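Local coordinates for hypothetical protein ST1625 (Sulfolobus tokodaii, PDB 1WY6) that is of unknown function but folds as an archaeal helical repeat protein, a kind of scaffold that in other families often serves to bind partner molecules, at residues A[32-35]-A[41-44]; A[60-65]-A[91-96]; A[79-84]-A[111-116]. All blocks are in the same frame, centred on the assembly; numbering follows the deposited sequence.

Contact 1 of 3, residues A[32-35]-A[41-44]; sequences EITK and EYNW
With chi1 at 64°, CG of Tyr42 stands between its own backbone N and carbonyl carbon, and this throws the phenol across to Thr34 on the helix that ends just before it. On the other side, Thr34 has CG2 anti to its backbone N and OG1 beside that N (chi1 -74°), and the phenol end lies obliquely against both branches: the phenol oxygen OH of Tyr42 is 3.8 Å from OG1 of Thr34 and equally far from its CG2, with OG1 also near CZ of the ring. At that separation the two hydroxyls are neighbours in loose packing, without a bond between them. The threonine hydroxyl is instead tied back to its own helix through the carbonyl of Val30, one turn earlier, which probably holds its rotation. One ring carbon also reaches the backbone, CE1 of Tyr42 4.0 Å from CA of Thr34. Ile33 supports the root of the tyrosine: its CG2 methyl lies 4.0 Å from CB of Tyr42, the two side chains passing in opposite directions, while CG1 and CD1 of Ile33 lead away from the contact. An alanine at Tyr42 would keep the touch at CB but would probably cost Thr34 the phenol packed against it, opening a gap beside the helix. The contact is thus plain packing, spread over 143 Å² of buried surface, between helix 23-36 and the short helix 39-42 that follows it after a short loop. Tyr42 also touches Ser37 in that loop, and Thr34 rests on Tyr68 of a later loop. Ile33 packs against Ile7 and Leu11, joining the pair to helix 7-19 at the N-terminal end of the array.

Contact 2 of 3, residues A[60-65]-A[91-96]; sequences QVLDKI and NEHVNK
A histidine-carboxylate pair ties helix 55-65 to the first turn of helix 92-103, and His93 and Asp63 supply it. NE2 of His93 donates to OD2 of Asp63 at 2.6 Å, with an N-H...O angle of 158°. The oxygen lies close to the imidazole plane, at the ring edge, whereas from the aspartate's side the nitrogen comes in from above the carboxylate plane, 41° out of it. Leu62, next to Asp63 on the same helix, takes one face of the ring: its CB sits over the centre, 3.6 Å from the ring centroid, a CH-pi contact. CD1 of Leu62 continues along the imidazole to reach CG of His93 at 3.7 Å. Ring face and ring edge are therefore both held by one turn of helix 55-65, which probably restrains the imidazole from turning. Between these helices the chain passes through helix 78-86, so the contact bridges non-consecutive members of the helical array; the two short segments run almost perpendicular, at 84°. Asn91 caps the second helix, its OD1 accepting from the backbone N of Val94 at 2.7 Å. CG of Glu92 lies toward the rim of the opposite imidazole face, and its carboxylate approaches that of Asp63, OE1 to OD2 4.3 Å, two like charges near each other. Leu62 also touches Leu50 of helix 44-52.

Contact 3 of 3, residues A[79-84]-A[111-116]; sequences SVVECG and EEIGRE
Segments of helices 78-86 and 107-117 run nearly parallel here and meet through a partly buried patch in which apolar packing borders a pair of facing carboxylates. The short segments diverge by only 17° and keep 10.9 Å between axes, so side chains alone span the gap, two apolar and two acidic. Glu82 and Glu116 meet at their carboxylates, which are nearly coplanar, 16° apart. OE2 of Glu82 is 2.5 Å from OE2 of Glu116, and OE1 of Glu82 is 2.6 Å from OE1 of Glu116. Oxygens this near each other suggest that at least one acid carries a proton, since two full negative charges would be expected to push apart. The two chains arrive differently: Glu116 reaches across extended, CG anti to its backbone N, whereas Glu82 is bent at chi2 (-64°). Lys78 lies nearby, forming a salt bridge with Glu112 and a long, weak ion pair with Glu82. In the helical repeat array the chain visits helix 92-103 between these two, and that helix closes the apolar side of the contact, Ala97, Leu98 and Leu101 all touching Val81. Across from Val81 stands Ile113, and CG1 of Val81 lies 4.0 Å from CD1 of Ile113. The same CD1 methyl of Ile113 comes within 3.0 Å of OE2 of Glu82, a tight methyl-carboxylate approach, so it meets the acidic end of the glutamate as well as its CG. Behind the contact, Ile113 leans on Ile131 of helix 125-137. Helix 78-86 is itself fastened to the preceding part of the array by the disulfide between Cys83 and Cys55, while Arg115 bridges to Glu111 along its own helix, NH2 to OE2 3.0 Å.

Overall arrangement
The three contacts follow the array from its N-terminal end toward the middle. Contact 1 closes before the others open, joining helices 23-36 and 39-42; its centre lies about 18 Å from that of contact 2 and about 28 Å from that of contact 3, and it touches neither. Contacts 2 and 3 have centres about 15 Å apart and alternate along the chain: 60-65, 79-84, 91-96, 111-116. They meet directly where His93 and Val94 pack on Val80, Val81 and Gly84. Each of these two skips one helix to reach the next, so their overlap interlocks four successive helices into one continuous, all-helical body, as expected of a repeat protein.

Contact 1 of 3, residues A[32-35]-A[41-44]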
loop_
_atom_site.group_PDB
_atom_site.type_symbol
_atom_site.label_atom_id
_atom_site.label_comp_id
_atom_site.label_asym_id
_atom_site.label_seq_id
_atom_site.Cartn_x
_atom_site.Cartn_y
_atom_site.Cartn_z
ATOM N N GLU A 32 8.930 19.914 -9.758
ATOM C CA GLU A 32 9.451 20.666 -10.890
ATOM C C GLU A 32 8.953 19.965 -12.149
ATOM O O GLU A 32 8.362 20.590 -13.022
ATOM C CB GLU A 32 10.987 20.678 -10.893
ATOM C CG GLU A 32 11.631 21.349 -9.687
ATOM C CD GLU A 32 13.154 21.357 -9.766
ATOM O OE1 GLU A 32 13.807 21.597 -8.726
ATOM O OE2 GLU A 32 13.701 21.130 -10.871
ATOM N N ILE A 33 9.195 18.657 -12.223
ATOM C CA ILE A 33 8.784 17.835 -13.359
ATOM C C ILE A 33 7.280 17.954 -13.579
ATOM O O ILE A 33 6.808 18.070 -14.714
ATOM C CB ILE A 33 9.119 16.346 -13.115
ATOM C CG1 ILE A 33 10.631 16.162 -12.950
ATOM C CG2 ILE A 33 8.583 15.498 -14.259
ATOM C CD1 ILE A 33 11.453 16.603 -14.158
ATOM N N THR A 34 6.537 17.922 -12.480
ATOM C CA THR A 34 5.086 18.026 -12.511
ATOM C C THR A 34 4.610 19.312 -13.186
ATOM O O THR A 34 3.508 19.362 -13.738
ATOM C CB THR A 34 4.505 17.977 -11.078
ATOM O OG1 THR A 34 4.576 16.637 -10.579
ATOM C CG2 THR A 34 3.064 18.448 -11.065
ATOM N N LYS A 35 5.442 20.347 -13.140
ATOM C CA LYS A 35 5.096 21.633 -13.738
ATOM C C LYS A 35 5.436 21.703 -15.226
ATOM O O LYS A 35 4.736 22.354 -16.003
ATOM C CB LYS A 35 5.833 22.766 -13.016
ATOM C CG LYS A 35 5.567 22.871 -11.521
ATOM C CD LYS A 35 4.116 23.227 -11.220
ATOM C CE LYS A 35 3.920 23.575 -9.742
ATOM N NZ LYS A 35 4.608 24.847 -9.352
ATOM N N GLU A 41 3.292 10.841 -18.572
ATOM C CA GLU A 41 4.704 10.938 -18.926
ATOM C C GLU A 41 5.603 10.694 -17.711
ATOM O O GLU A 41 6.695 10.147 -17.843
ATOM C CB GLU A 41 4.985 12.325 -19.520
ATOM C CG GLU A 41 6.434 12.807 -19.442
ATOM C CD GLU A 41 7.377 12.052 -20.363
ATOM O OE1 GLU A 41 7.606 10.845 -20.134
ATOM O OE2 GLU A 41 7.890 12.672 -21.318
ATOM N N TYR A 42 5.146 11.103 -16.530
ATOM C CA TYR A 42 5.936 10.919 -15.319
ATOM C C TYR A 42 5.216 10.050 -14.293
ATOM O O TYR A 42 5.763 9.743 -13.238
ATOM C CB TYR A 42 6.266 12.276 -14.683
ATOM C CG TYR A 42 5.063 13.058 -14.196
ATOM C CD1 TYR A 42 4.564 14.138 -14.926
ATOM C CD2 TYR A 42 4.434 12.732 -12.993
ATOM C CE1 TYR A 42 3.477 14.878 -14.468
ATOM C CE2 TYR A 42 3.343 13.461 -12.527
ATOM C CZ TYR A 42 2.871 14.536 -13.269
ATOM O OH TYR A 42 1.804 15.275 -12.807
ATOM N N ASN A 43 3.992 9.658 -14.613
ATOM C CA ASN A 43 3.183 8.851 -13.711
ATOM C C ASN A 43 3.847 7.550 -13.262
ATOM O O ASN A 43 3.706 7.135 -12.106
ATOM C CB ASN A 43 1.844 8.521 -14.358
ATOM C CG ASN A 43 0.836 8.032 -13.353
ATOM O OD1 ASN A 43 0.273 8.826 -12.601
ATOM N ND2 ASN A 43 0.620 6.716 -13.308
ATOM N N TRP A 44 4.556 6.911 -14.190
ATOM C CA TRP A 44 5.255 5.650 -13.938
ATOM C C TRP A 44 6.241 5.758 -12.776
ATOM O O TRP A 44 6.557 4.758 -12.129
ATOM C CB TRP A 44 6.053 5.239 -15.181
ATOM C CG TRP A 44 7.149 6.229 -15.471
ATOM C CD1 TRP A 44 7.024 7.415 -16.133
ATOM C CD2 TRP A 44 8.507 6.170 -15.009
ATOM N NE1 TRP A 44 8.215 8.101 -16.111
ATOM C CE2 TRP A 44 9.142 7.359 -15.427
ATOM C CE3 TRP A 44 9.247 5.229 -14.281
ATOM C CZ2 TRP A 44 10.489 7.634 -15.140
ATOM C CZ3 TRP A 44 10.587 5.504 -13.995
ATOM C CH2 TRP A 44 11.191 6.695 -14.425
#

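Contact 2 of 3, residues A[60-65]-A[91-96]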
loop_
_atom_site.group_PDB
_atom_site.type_symbol
_atom_site.label_atom_id
_atom_site.label_comp_id
_atom_site.label_asym_id
_atom_site.label_seq_id
_atom_site.Cartn_x
_atom_site.Cartn_y
_atom_site.Cartn_z
ATOM N N GLN A 60 5.575 9.106 3.970
ATOM C CA GLN A 60 5.909 10.535 3.998
ATOM C C GLN A 60 5.914 11.045 2.556
ATOM O O GLN A 60 5.467 12.155 2.262
ATOM C CB GLN A 60 7.302 10.758 4.589
ATOM C CG GLN A 60 7.464 10.374 6.053
ATOM C CD GLN A 60 8.926 10.392 6.486
ATOM O OE1 GLN A 60 9.669 11.332 6.182
ATOM N NE2 GLN A 60 9.342 9.354 7.203
ATOM N N VAL A 61 6.450 10.221 1.661
ATOM C CA VAL A 61 6.508 10.569 0.250
ATOM C C VAL A 61 5.102 10.654 -0.324
ATOM O O VAL A 61 4.754 11.644 -0.962
ATOM C CB VAL A 61 7.294 9.529 -0.561
ATOM C CG1 VAL A 61 7.195 9.860 -2.043
ATOM C CG2 VAL A 61 8.755 9.510 -0.112
ATOM N N LEU A 62 4.298 9.618 -0.091
ATOM C CA LEU A 62 2.929 9.580 -0.595
ATOM C C LEU A 62 2.077 10.749 -0.098
ATOM O O LEU A 62 1.263 11.287 -0.848
ATOM C CB LEU A 62 2.254 8.255 -0.223
ATOM C CG LEU A 62 2.729 7.025 -0.994
ATOM C CD1 LEU A 62 2.006 5.790 -0.482
ATOM C CD2 LEU A 62 2.460 7.228 -2.483
ATOM N N ASP A 63 2.262 11.129 1.164
ATOM C CA ASP A 63 1.526 12.249 1.752
ATOM C C ASP A 63 1.827 13.546 0.995
ATOM O O ASP A 63 0.983 14.426 0.875
ATOM C CB ASP A 63 1.935 12.442 3.213
ATOM C CG ASP A 63 1.276 11.448 4.153
ATOM O OD1 ASP A 63 1.759 11.334 5.295
ATOM O OD2 ASP A 63 0.282 10.795 3.773
ATOM N N LYS A 64 3.042 13.665 0.483
ATOM C CA LYS A 64 3.418 14.887 -0.216
ATOM C C LYS A 64 3.129 14.892 -1.703
ATOM O O LYS A 64 2.632 15.883 -2.234
ATOM C CB LYS A 64 4.898 15.178 0.008
ATOM C CG LYS A 64 5.216 15.781 1.368
ATOM C CD LYS A 64 6.714 15.879 1.577
ATOM C CE LYS A 64 7.058 16.852 2.692
ATOM N NZ LYS A 64 6.214 16.639 3.893
ATOM N N ILE A 65 3.407 13.780 -2.373
ATOM C CA ILE A 65 3.219 13.741 -3.817
ATOM C C ILE A 65 2.289 12.673 -4.386
ATOM O O ILE A 65 2.111 12.590 -5.596
ATOM C CB ILE A 65 4.591 13.620 -4.502
ATOM C CG1 ILE A 65 5.252 12.288 -4.126
ATOM C CG2 ILE A 65 5.489 14.771 -4.051
ATOM C CD1 ILE A 65 6.615 12.079 -4.763
ATOM N N ASN A 91 -3.392 2.970 7.135
ATOM C CA ASN A 91 -3.604 4.375 6.795
ATOM C C ASN A 91 -4.320 4.458 5.450
ATOM O O ASN A 91 -4.537 3.437 4.797
ATOM C CB ASN A 91 -2.268 5.117 6.723
ATOM C CG ASN A 91 -1.356 4.551 5.668
ATOM O OD1 ASN A 91 -1.774 4.343 4.531
ATOM N ND2 ASN A 91 -0.103 4.295 6.032
ATOM N N GLU A 92 -4.671 5.670 5.028
ATOM C CA GLU A 92 -5.391 5.850 3.774
ATOM C C GLU A 92 -4.660 5.293 2.554
ATOM O O GLU A 92 -5.305 4.829 1.612
ATOM C CB GLU A 92 -5.706 7.332 3.544
ATOM C CG GLU A 92 -4.478 8.186 3.309
ATOM C CD GLU A 92 -4.818 9.636 3.014
ATOM O OE1 GLU A 92 -3.872 10.439 2.848
ATOM O OE2 GLU A 92 -6.025 9.969 2.948
ATOM N N HIS A 93 -3.328 5.356 2.562
ATOM C CA HIS A 93 -2.535 4.844 1.451
ATOM C C HIS A 93 -2.708 3.335 1.384
ATOM O O HIS A 93 -2.976 2.783 0.319
ATOM C CB HIS A 93 -1.048 5.197 1.625
ATOM C CG HIS A 93 -0.790 6.667 1.742
ATOM N ND1 HIS A 93 -1.325 7.587 0.867
ATOM C CD2 HIS A 93 -0.081 7.381 2.649
ATOM C CE1 HIS A 93 -0.962 8.804 1.231
ATOM N NE2 HIS A 93 -0.206 8.706 2.309
ATOM N N VAL A 94 -2.564 2.673 2.527
ATOM C CA VAL A 94 -2.723 1.226 2.580
ATOM C C VAL A 94 -4.111 0.799 2.122
ATOM O O VAL A 94 -4.241 -0.117 1.322
ATOM C CB VAL A 94 -2.504 0.666 4.004
ATOM C CG1 VAL A 94 -2.776 -0.843 4.009
ATOM C CG2 VAL A 94 -1.080 0.951 4.464
ATOM N N ASN A 95 -5.146 1.466 2.627
ATOM C CA ASN A 95 -6.513 1.113 2.254
ATOM C C ASN A 95 -6.763 1.304 0.764
ATOM O O ASN A 95 -7.301 0.410 0.110
ATOM C CB ASN A 95 -7.529 1.925 3.066
ATOM C CG ASN A 95 -7.530 1.554 4.539
ATOM O OD1 ASN A 95 -7.282 0.400 4.898
ATOM N ND2 ASN A 95 -7.830 2.523 5.399
ATOM N N LYS A 96 -6.374 2.455 0.221
ATOM C CA LYS A 96 -6.565 2.704 -1.205
ATOM C C LYS A 96 -5.846 1.635 -2.035
ATOM O O LYS A 96 -6.377 1.179 -3.038
ATOM C CB LYS A 96 -6.047 4.089 -1.599
ATOM C CG LYS A 96 -6.871 5.238 -1.047
ATOM C CD LYS A 96 -6.236 6.581 -1.380
ATOM C CE LYS A 96 -6.995 7.733 -0.730
ATOM N NZ LYS A 96 -6.370 9.050 -1.052
#

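Contact 3 of 3, residues A[79-84]-A[111-116]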
loop_
_atom_site.group_PDB
_atom_site.type_symbol
_atom_site.label_atom_id
_atom_site.label_comp_id
_atom_site.label_asym_id
_atom_site.label_seq_id
_atom_site.Cartn_x
_atom_site.Cartn_y
_atom_site.Cartn_z
ATOM N N SER A 79 3.323 -3.477 -2.590
ATOM C CA SER A 79 4.435 -2.823 -1.892
ATOM C C SER A 79 3.917 -1.848 -0.829
ATOM O O SER A 79 4.534 -1.661 0.224
ATOM C CB SER A 79 5.305 -2.041 -2.890
ATOM O OG SER A 79 5.759 -2.859 -3.957
ATOM N N VAL A 80 2.792 -1.209 -1.117
ATOM C CA VAL A 80 2.218 -0.251 -0.179
ATOM C C VAL A 80 1.604 -0.968 1.019
ATOM O O VAL A 80 1.765 -0.539 2.154
ATOM C CB VAL A 80 1.156 0.643 -0.872
ATOM C CG1 VAL A 80 0.450 1.522 0.160
ATOM C CG2 VAL A 80 1.836 1.506 -1.917
ATOM N N VAL A 81 0.910 -2.070 0.760
ATOM C CA VAL A 81 0.300 -2.850 1.827
ATOM C C VAL A 81 1.407 -3.439 2.713
ATOM O O VAL A 81 1.274 -3.489 3.939
ATOM C CB VAL A 81 -0.536 -4.006 1.261
ATOM C CG1 VAL A 81 -1.252 -4.724 2.397
ATOM C CG2 VAL A 81 -1.525 -3.480 0.228
ATOM N N GLU A 82 2.487 -3.887 2.075
ATOM C CA GLU A 82 3.634 -4.459 2.780
ATOM C C GLU A 82 4.192 -3.477 3.800
ATOM O O GLU A 82 4.570 -3.870 4.901
ATOM C CB GLU A 82 4.751 -4.826 1.799
ATOM C CG GLU A 82 4.544 -6.116 1.031
ATOM C CD GLU A 82 4.525 -7.351 1.928
ATOM O OE1 GLU A 82 5.104 -7.299 3.041
ATOM O OE2 GLU A 82 3.944 -8.380 1.512
ATOM N N CYS A 83 4.277 -2.201 3.427
ATOM C CA CYS A 83 4.780 -1.196 4.361
ATOM C C CYS A 83 3.761 -0.979 5.473
ATOM O O CYS A 83 4.110 -0.603 6.585
ATOM C CB CYS A 83 5.077 0.113 3.639
ATOM S SG CYS A 83 6.679 0.100 2.773
ATOM N N GLY A 84 2.493 -1.217 5.170
ATOM C CA GLY A 84 1.481 -1.085 6.199
ATOM C C GLY A 84 1.732 -2.176 7.229
ATOM O O GLY A 84 1.715 -1.926 8.435
ATOM N N GLU A 111 -3.621 -12.682 -1.200
ATOM C CA GLU A 111 -3.418 -13.947 -0.479
ATOM C C GLU A 111 -2.014 -14.030 0.113
ATOM O O GLU A 111 -1.825 -14.532 1.223
ATOM C CB GLU A 111 -3.643 -15.146 -1.397
ATOM C CG GLU A 111 -5.056 -15.260 -1.915
ATOM C CD GLU A 111 -5.365 -16.660 -2.408
ATOM O OE1 GLU A 111 -6.389 -16.834 -3.104
ATOM O OE2 GLU A 111 -4.582 -17.587 -2.086
ATOM N N GLU A 112 -1.029 -13.548 -0.636
ATOM C CA GLU A 112 0.349 -13.526 -0.153
ATOM C C GLU A 112 0.411 -12.705 1.146
ATOM O O GLU A 112 0.989 -13.135 2.141
ATOM C CB GLU A 112 1.257 -12.922 -1.228
ATOM C CG GLU A 112 1.446 -13.849 -2.422
ATOM C CD GLU A 112 1.907 -13.124 -3.672
ATOM O OE1 GLU A 112 2.463 -12.012 -3.539
ATOM O OE2 GLU A 112 1.719 -13.670 -4.786
ATOM N N ILE A 113 -0.197 -11.522 1.136
ATOM C CA ILE A 113 -0.224 -10.683 2.337
ATOM C C ILE A 113 -0.920 -11.455 3.466
ATOM O O ILE A 113 -0.473 -11.450 4.615
ATOM C CB ILE A 113 -1.012 -9.376 2.097
ATOM C CG1 ILE A 113 -0.209 -8.429 1.204
ATOM C CG2 ILE A 113 -1.327 -8.708 3.425
ATOM C CD1 ILE A 113 1.056 -7.891 1.873
ATOM N N GLY A 114 -2.019 -12.117 3.120
ATOM C CA GLY A 114 -2.764 -12.877 4.105
ATOM C C GLY A 114 -1.944 -13.936 4.817
ATOM O O GLY A 114 -2.026 -14.066 6.036
ATOM N N ARG A 115 -1.161 -14.700 4.060
ATOM C CA ARG A 115 -0.329 -15.754 4.640
ATOM C C ARG A 115 0.775 -15.151 5.493
ATOM O O ARG A 115 1.061 -15.619 6.597
ATOM C CB ARG A 115 0.297 -16.609 3.537
ATOM C CG ARG A 115 -0.709 -17.224 2.591
ATOM C CD ARG A 115 -0.045 -18.182 1.601
ATOM N NE ARG A 115 -0.907 -18.435 0.450
ATOM C CZ ARG A 115 -0.851 -17.759 -0.693
ATOM N NH1 ARG A 115 0.037 -16.788 -0.851
ATOM N NH2 ARG A 115 -1.689 -18.048 -1.680
ATOM N N GLU A 116 1.394 -14.107 4.956
ATOM C CA GLU A 116 2.477 -13.395 5.617
ATOM C C GLU A 116 2.105 -12.872 7.008
ATOM O O GLU A 116 2.904 -12.961 7.943
ATOM C CB GLU A 116 2.919 -12.241 4.721
ATOM C CG GLU A 116 3.888 -11.267 5.340
ATOM C CD GLU A 116 4.286 -10.186 4.351
ATOM O OE1 GLU A 116 4.974 -9.223 4.751
ATOM O OE2 GLU A 116 3.904 -10.312 3.167
#